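Side-chain contacts in monooxygenase (Agrobacterium tumefaciens, PDB 2I7G), which probably acts as a flavin-dependent oxidoreductase of the luciferase-like monooxygenase family: residues Ala294-Asp297 / Ala298-Pro302; Ile319-His322 / Gly323-Asn327; Ile348-Tyr351 / Gly352-Ala356. All blocks are in the same frame, centred on the assembly; numbering follows the deposited sequence. Where two conformers were deposited one is given.

Interaction 1. Residues Ala294-Asp297 / Ala298-Pro302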
loop_
_atom_site.group_PDB
_atom_site.type_symbol
_atom_site.label_atom_id
_atom_site.label_comp_id
_atom_site.label_asym_id
_atom_site.label_seq_id
_atom_site.Cartn_x
_atom_site.Cartn_y
_atom_site.Cartn_z
ATOM N N ALA B 294 -13.566 -30.866 25.326
ATOM C CA ALA B 294 -13.296 -30.529 26.732
ATOM C C ALA B 294 -12.450 -29.243 26.829
ATOM O O ALA B 294 -12.768 -28.337 27.614
ATOM C CB ALA B 294 -12.617 -31.690 27.462
ATOM N N HIS B 295 -11.388 -29.157 26.026
ATOM C CA HIS B 295 -10.524 -27.981 26.058
ATOM C C HIS B 295 -11.195 -26.721 25.485
ATOM O O HIS B 295 -11.077 -25.633 26.065
ATOM C CB HIS B 295 -9.197 -28.264 25.377
ATOM C CG HIS B 295 -8.145 -28.775 26.316
ATOM N ND1 HIS B 295 -8.139 -30.070 26.794
ATOM C CD2 HIS B 295 -7.077 -28.159 26.881
ATOM C CE1 HIS B 295 -7.098 -30.236 27.594
ATOM N NE2 HIS B 295 -6.437 -29.094 27.662
ATOM N N PHE B 296 -11.901 -26.871 24.362
ATOM C CA PHE B 296 -12.612 -25.743 23.769
ATOM C C PHE B 296 -13.668 -25.219 24.757
ATOM O O PHE B 296 -13.822 -24.007 24.939
ATOM C CB PHE B 296 -13.270 -26.184 22.468
ATOM C CG PHE B 296 -14.242 -25.176 21.885
ATOM C CD1 PHE B 296 -13.803 -23.960 21.378
ATOM C CD2 PHE B 296 -15.605 -25.487 21.822
ATOM C CE1 PHE B 296 -14.705 -23.035 20.815
ATOM C CE2 PHE B 296 -16.504 -24.584 21.249
ATOM C CZ PHE B 296 -16.066 -23.376 20.747
ATOM N N ASP B 297 -14.377 -26.137 25.406
ATOM C CA ASP B 297 -15.436 -25.727 26.313
ATOM C C ASP B 297 -14.853 -25.011 27.508
ATOM O O ASP B 297 -15.427 -24.032 27.966
ATOM C CB ASP B 297 -16.274 -26.917 26.773
ATOM C CG ASP B 297 -17.363 -27.306 25.766
ATOM O OD1 ASP B 297 -17.608 -26.598 24.771
ATOM O OD2 ASP B 297 -17.992 -28.372 26.021
ATOM N N ALA B 298 -13.719 -25.505 28.009
ATOM C CA ALA B 298 -13.016 -24.841 29.096
ATOM C C ALA B 298 -12.506 -23.449 28.650
ATOM O O ALA B 298 -12.595 -22.454 29.387
ATOM C CB ALA B 298 -11.864 -25.726 29.579
ATOM N N ALA B 299 -12.018 -23.371 27.420
ATOM C CA ALA B 299 -11.431 -22.145 26.882
ATOM C C ALA B 299 -12.483 -21.029 26.733
ATOM O O ALA B 299 -12.179 -19.850 26.885
ATOM C CB ALA B 299 -10.788 -22.438 25.516
ATOM N N ARG B 300 -13.715 -21.402 26.402
ATOM C CA ARG B 300 -14.779 -20.407 26.222
ATOM C C ARG B 300 -15.588 -20.128 27.500
ATOM O O ARG B 300 -16.474 -19.292 27.457
ATOM C CB ARG B 300 -15.730 -20.826 25.092
ATOM C CG ARG B 300 -16.606 -22.066 25.414
ATOM C CD ARG B 300 -17.284 -22.551 24.132
ATOM N NE ARG B 300 -18.132 -23.726 24.366
ATOM C CZ ARG B 300 -19.432 -23.660 24.661
ATOM N NH1 ARG B 300 -20.027 -22.478 24.787
ATOM N NH2 ARG B 300 -20.145 -24.771 24.833
ATOM N N GLY B 301 -15.330 -20.864 28.605
ATOM C CA GLY B 301 -15.987 -20.575 29.898
ATOM C C GLY B 301 -15.588 -19.188 30.427
ATOM O O GLY B 301 -14.757 -18.503 29.823
ATOM N N PRO B 302 -16.175 -18.765 31.565
ATOM C CA PRO B 302 -15.970 -17.405 32.101
ATOM C C PRO B 302 -14.502 -16.990 32.277
ATOM O O PRO B 302 -14.146 -15.850 31.944
ATOM C CB PRO B 302 -16.715 -17.424 33.448
ATOM C CG PRO B 302 -17.802 -18.474 33.249
ATOM C CD PRO B 302 -17.140 -19.547 32.368
HETATM O O HOH W 1 -20.373 -28.139 24.832
#
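Two nitrogens of R300 converge on a single carboxylate oxygen of D297: NE reaches OD1 at 2.9 Å and NH2 reaches the same OD1 at 3.1 Å. The grip is therefore side-on and monodentate on the acid, with OD1 lying close to the guanidinium plane. On the carboxylate side the fit is less regular. NE comes from the anti side but tilted out of the plane, NH2 comes from above it, and both approach from the same face, the two flat groups being turned 68° against each other. The other oxygen, D297 OD2, accepts a hydrogen bond from a water at 2.7 Å, which also takes a weak bond from R300 NH2. OD1 has a further ionic partner in R293, whose guanidinium lies near that of R300; the shared carboxylate would be expected to offset their like charge.

R300 reaches back along the helix because CG sits between its backbone N and carbonyl carbon (chi1 69°), after which the chain runs extended to NE. On the way its CD passes over one face of the F296 ring, displaced toward the rim, 3.9 Å from the centroid, a CH-pi contact. The arginine is thus held on its aliphatic part by the ring and at its charged end by the acid. F296 itself is buried, stacked on Y272 and packed against A268 of helix 264-272.

Along the backbone, R300 N bonds to F296 O at 3.0 Å, whereas G301 N reaches D297 O only weakly, at 3.2 Å. The i to i+3 ion pair of D297 with R300 and the i to i+4 CH-pi contact of F296 with R300 are local contacts along helix 293-300, part of the helical excursion following strand 252-260 of the TIM barrel.

Interaction 2. Residues Ile319-His322 / Gly323-Asn327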
loop_
_atom_site.group_PDB
_atom_site.type_symbol
_atom_site.label_atom_id
_atom_site.label_comp_id
_atom_site.label_asym_id
_atom_site.label_seq_id
_atom_site.Cartn_x
_atom_site.Cartn_y
_atom_site.Cartn_z
ATOM N N ILE B 319 -16.044 -6.817 30.264
ATOM C CA ILE B 319 -16.123 -5.984 31.491
ATOM C C ILE B 319 -15.279 -6.590 32.635
ATOM O O ILE B 319 -14.519 -5.876 33.296
ATOM C CB ILE B 319 -17.611 -5.762 31.950
ATOM C CG1 ILE B 319 -18.332 -4.857 30.929
ATOM C CG2 ILE B 319 -17.679 -5.221 33.376
ATOM C CD1 ILE B 319 -19.868 -5.022 30.925
ATOM N N LYS B 320 -15.410 -7.898 32.838
ATOM C CA LYS B 320 -14.647 -8.605 33.860
ATOM C C LYS B 320 -13.144 -8.545 33.573
ATOM O O LYS B 320 -12.332 -8.312 34.483
ATOM C CB LYS B 320 -15.135 -10.049 33.979
ATOM C CG LYS B 320 -16.436 -10.177 34.756
ATOM C CD LYS B 320 -16.197 -9.897 36.246
ATOM C CE LYS B 320 -17.488 -10.052 37.049
ATOM N NZ LYS B 320 -17.901 -11.497 37.133
ATOM N N ALA B 321 -12.784 -8.743 32.308
ATOM C CA ALA B 321 -11.389 -8.701 31.899
ATOM C C ALA B 321 -10.798 -7.292 32.153
ATOM O O ALA B 321 -9.641 -7.142 32.572
ATOM C CB ALA B 321 -11.253 -9.145 30.418
ATOM N N HIS B 322 -11.604 -6.261 31.940
ATOM C CA HIS B 322 -11.143 -4.922 32.304
ATOM C C HIS B 322 -10.840 -4.803 33.811
ATOM O O HIS B 322 -9.870 -4.117 34.192
ATOM C CB HIS B 322 -12.107 -3.844 31.827
ATOM C CG HIS B 322 -11.743 -2.475 32.292
ATOM N ND1 HIS B 322 -10.862 -1.656 31.607
ATOM C CD2 HIS B 322 -12.096 -1.803 33.408
ATOM C CE1 HIS B 322 -10.712 -0.527 32.286
ATOM N NE2 HIS B 322 -11.454 -0.591 33.377
ATOM N N GLY B 323 -11.648 -5.425 34.669
ATOM C CA GLY B 323 -11.389 -5.321 36.113
ATOM C C GLY B 323 -10.027 -5.931 36.423
ATOM O O GLY B 323 -9.341 -5.507 37.349
ATOM N N VAL B 324 -9.625 -6.913 35.621
ATOM C CA VAL B 324 -8.376 -7.628 35.822
ATOM C C VAL B 324 -7.166 -6.861 35.231
ATOM O O VAL B 324 -6.140 -6.686 35.914
ATOM C CB VAL B 324 -8.465 -9.056 35.260
ATOM C CG1 VAL B 324 -7.072 -9.737 35.249
ATOM C CG2 VAL B 324 -9.498 -9.880 36.040
ATOM N N PHE B 325 -7.321 -6.381 34.001
ATOM C CA PHE B 325 -6.218 -5.810 33.210
ATOM C C PHE B 325 -6.121 -4.287 33.223
ATOM O O PHE B 325 -5.055 -3.733 32.890
ATOM C CB PHE B 325 -6.369 -6.218 31.732
ATOM C CG PHE B 325 -6.142 -7.664 31.472
ATOM C CD1 PHE B 325 -4.914 -8.257 31.782
ATOM C CD2 PHE B 325 -7.127 -8.434 30.873
ATOM C CE1 PHE B 325 -4.683 -9.625 31.504
ATOM C CE2 PHE B 325 -6.913 -9.785 30.596
ATOM C CZ PHE B 325 -5.694 -10.388 30.914
ATOM N N LYS B 326 -7.254 -3.634 33.466
ATOM C CA LYS B 326 -7.455 -2.194 33.264
ATOM C C LYS B 326 -6.992 -1.771 31.871
ATOM O O LYS B 326 -6.379 -0.722 31.678
ATOM C CB LYS B 326 -6.764 -1.349 34.353
ATOM C CG LYS B 326 -7.114 -1.728 35.810
ATOM C CD LYS B 326 -8.629 -1.615 36.076
ATOM C CE LYS B 326 -8.968 -1.885 37.549
ATOM N NZ LYS B 326 -7.928 -1.229 38.421
ATOM N N ASN B 327 -7.255 -2.623 30.896
ATOM C CA ASN B 327 -6.856 -2.328 29.536
ATOM C C ASN B 327 -7.661 -1.188 28.922
ATOM O O ASN B 327 -8.868 -1.071 29.171
ATOM C CB ASN B 327 -6.995 -3.591 28.664
ATOM C CG ASN B 327 -8.418 -4.225 28.729
ATOM O OD1 ASN B 327 -8.931 -4.566 29.806
ATOM N ND2 ASN B 327 -9.054 -4.382 27.566
#
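From I319 to F325 the backbone bonds are those of an alpha helix, G323 N to I319 O and F325 N to A321 O among them, and the helix closes with K326 N on H322 O at 2.8 Å before K326 itself turns to a positive phi of 50°. With that change of direction N327 comes beside H322.

The H322 ring binds back to the residue after the turn. Its CG is anti to the backbone N (chi1 174°), which carries the ring along the helix end, where ND1 donates to N327 O at 3.2 Å. The acceptor lies in the ring plane, at its edge, and the N-H...O angle is 143°, so the bond is moderately bent. A carbonyl acceptor implies that ND1 carries a proton, and the bond should restrict rotation of the ring. Over one ring face stands K326 CA, 4.0 Å from the centroid and offset toward the rim, a CH-pi contact that the left-handed backbone of K326 makes possible. The K326 and H322 side chains cross at about a right angle, K326 CD lying 4.0 Å from H322 NE2.

In the barrel, helix 311-325 follows the short strand 307-309 and leads to strand 329-333, both of which pair parallel with strand 252-260; this turn is where the helix gives way to the second of them. N327 leads into it: its amide ND2 is hydrogen-bonded to R329 O, while OD1 stands 3.4 Å from H322 CA.

K326 is exposed and N327 buried. On the barrel-facing side A321 CB touches F325 CD2 at 4.2 Å, and both side chains rest on I254 of strand 252-260. F325 also meets the ring of F233 steeply, while H322 packs against L363 of helix 341-363.

Interaction 3. Residues Ile348-Tyr351 / Gly352-Ala356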
loop_
_atom_site.group_PDB
_atom_site.type_symbol
_atom_site.label_atom_id
_atom_site.label_comp_id
_atom_site.label_asym_id
_atom_site.label_seq_id
_atom_site.Cartn_x
_atom_site.Cartn_y
_atom_site.Cartn_z
ATOM N N ILE B 348 -20.210 -9.115 13.530
ATOM C CA ILE B 348 -19.759 -7.718 13.567
ATOM C C ILE B 348 -20.928 -6.794 13.936
ATOM O O ILE B 348 -20.802 -5.873 14.793
ATOM C CB ILE B 348 -19.141 -7.292 12.233
ATOM C CG1 ILE B 348 -17.747 -7.948 12.058
ATOM C CG2 ILE B 348 -18.930 -5.768 12.199
ATOM C CD1 ILE B 348 -17.214 -7.843 10.608
ATOM N N GLU B 349 -22.073 -7.022 13.294
ATOM C CA GLU B 349 -23.288 -6.285 13.636
ATOM C C GLU B 349 -23.617 -6.394 15.126
ATOM O O GLU B 349 -23.824 -5.378 15.790
ATOM C CB GLU B 349 -24.480 -6.743 12.785
ATOM C CG GLU B 349 -25.798 -6.129 13.260
ATOM C CD GLU B 349 -26.617 -5.462 12.153
ATOM O OE1 GLU B 349 -26.057 -4.646 11.376
ATOM O OE2 GLU B 349 -27.839 -5.717 12.095
ATOM N N LEU B 350 -23.647 -7.618 15.650
ATOM C CA LEU B 350 -23.930 -7.827 17.090
ATOM C C LEU B 350 -22.878 -7.189 17.990
ATOM O O LEU B 350 -23.199 -6.618 19.048
ATOM C CB LEU B 350 -24.084 -9.315 17.399
ATOM C CG LEU B 350 -25.344 -9.960 16.807
ATOM C CD1 LEU B 350 -25.211 -11.461 17.013
ATOM C CD2 LEU B 350 -26.665 -9.402 17.427
ATOM N N TYR B 351 -21.615 -7.289 17.574
ATOM C CA TYR B 351 -20.504 -6.658 18.301
ATOM C C TYR B 351 -20.733 -5.127 18.440
ATOM O O TYR B 351 -20.709 -4.581 19.563
ATOM C CB TYR B 351 -19.191 -7.003 17.577
ATOM C CG TYR B 351 -17.906 -6.672 18.303
ATOM C CD1 TYR B 351 -17.886 -6.352 19.676
ATOM C CD2 TYR B 351 -16.690 -6.680 17.596
ATOM C CE1 TYR B 351 -16.655 -6.048 20.329
ATOM C CE2 TYR B 351 -15.462 -6.405 18.247
ATOM C CZ TYR B 351 -15.459 -6.087 19.594
ATOM O OH TYR B 351 -14.259 -5.825 20.219
ATOM N N GLY B 352 -20.999 -4.441 17.329
ATOM C CA GLY B 352 -21.152 -2.975 17.369
ATOM C C GLY B 352 -22.457 -2.525 17.992
ATOM O O GLY B 352 -22.497 -1.505 18.701
ATOM N N THR B 353 -23.532 -3.276 17.773
ATOM C CA THR B 353 -24.851 -2.789 18.179
ATOM C C THR B 353 -25.318 -3.278 19.554
ATOM O O THR B 353 -26.183 -2.631 20.171
ATOM C CB THR B 353 -25.946 -3.068 17.120
ATOM O OG1 THR B 353 -26.210 -4.484 17.071
ATOM C CG2 THR B 353 -25.489 -2.546 15.749
ATOM N N LYS B 354 -24.780 -4.407 20.030
ATOM C CA LYS B 354 -25.202 -4.954 21.325
ATOM C C LYS B 354 -24.073 -4.999 22.333
ATOM O O LYS B 354 -24.232 -4.498 23.470
ATOM C CB LYS B 354 -25.847 -6.344 21.200
ATOM C CG LYS B 354 -26.929 -6.499 20.127
ATOM C CD LYS B 354 -28.133 -5.574 20.327
ATOM C CE LYS B 354 -28.817 -5.309 18.965
ATOM N NZ LYS B 354 -30.073 -4.491 19.091
ATOM N N VAL B 355 -22.953 -5.621 21.948
ATOM C CA VAL B 355 -21.839 -5.801 22.867
ATOM C C VAL B 355 -21.243 -4.460 23.285
ATOM O O VAL B 355 -21.158 -4.170 24.491
ATOM C CB VAL B 355 -20.726 -6.715 22.279
ATOM C CG1 VAL B 355 -19.539 -6.744 23.209
ATOM C CG2 VAL B 355 -21.271 -8.166 22.047
ATOM N N ALA B 356 -20.854 -3.649 22.291
ATOM C CA ALA B 356 -20.155 -2.364 22.547
ATOM C C ALA B 356 -20.942 -1.431 23.490
ATOM O O ALA B 356 -20.371 -0.930 24.465
ATOM C CB ALA B 356 -19.789 -1.632 21.213
#
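Y351, L350 and G352 give up the most surface here, and each marks a different feature of one stretch of helix. The Y351 ring, its CG anti to the backbone N (chi1 -169°), lies among L24, L26 and I260, and V355, one turn on, meets it at the ring edge: V355 CB lies near the ring plane, 3.9 Å from Y351 CD1. V355 CG1 is also 3.9 Å from Y351 CD1, so the branched side chain sits alongside the rim and does not cover a face. The phenol end is anchored beyond the helix, with OH hydrogen-bonded to G25 O.

L350 contributes chiefly through its backbone. Its carbonyl oxygen takes two donors, K354 N at 2.9 Å and V355 N at 3.1 Å, the latter in the carbonyl plane with a nearly straight N-H. A356 N then bonds to Y351 O at 2.9 Å. The two i to i+5 bonds define a wider, pi-type turn. The L350 side chain adds a looser apolar touch, CD2 to K354 CG at 4.0 Å.

G352, ahead of the widening, still makes an ordinary helical bond, its N to I348 O at 2.9 Å. Between these levels E349 O also serves two donors from one residue: T353 N, and T353 OG1 at 2.9 Å. The hydroxyl is placed above the carbonyl plane because OG1 lies between the backbone N and carbonyl carbon of T353 (chi1 70°), a side-chain-to-backbone bond that uses the hydroxyl proton within the helix.

Helix 341-363 lies here against the outside of the barrel. Y351 packs on strand 23-28 through L24 and L26 and on strand 252-260 through I260, L350 and V355 also reach I260, and P311 and I318 of helix 311-325 meet V355 alongside.

Interactions 1, 2 and 3 follow one another along the chain, each on one helix (293-300, 311-325 and 341-363), the first two running on into the following loop. The centres of interactions 1 and 2 lie about 19 Å apart, as do those of interactions 2 and 3. Between interactions 1 and 3 the centres are about 22 Å apart, and none of the three touches another. Interactions 2 and 3 belong to neighbouring helices on the outside of the TIM barrel, both against strand 252-260, and strand 329-333 joins their helices. Interaction 1 lies in the helical excursion before that pair. Interactions 2 and 3 thus sample the last part of the barrel, where its closing strand, 329-333, meets the first, 23-28.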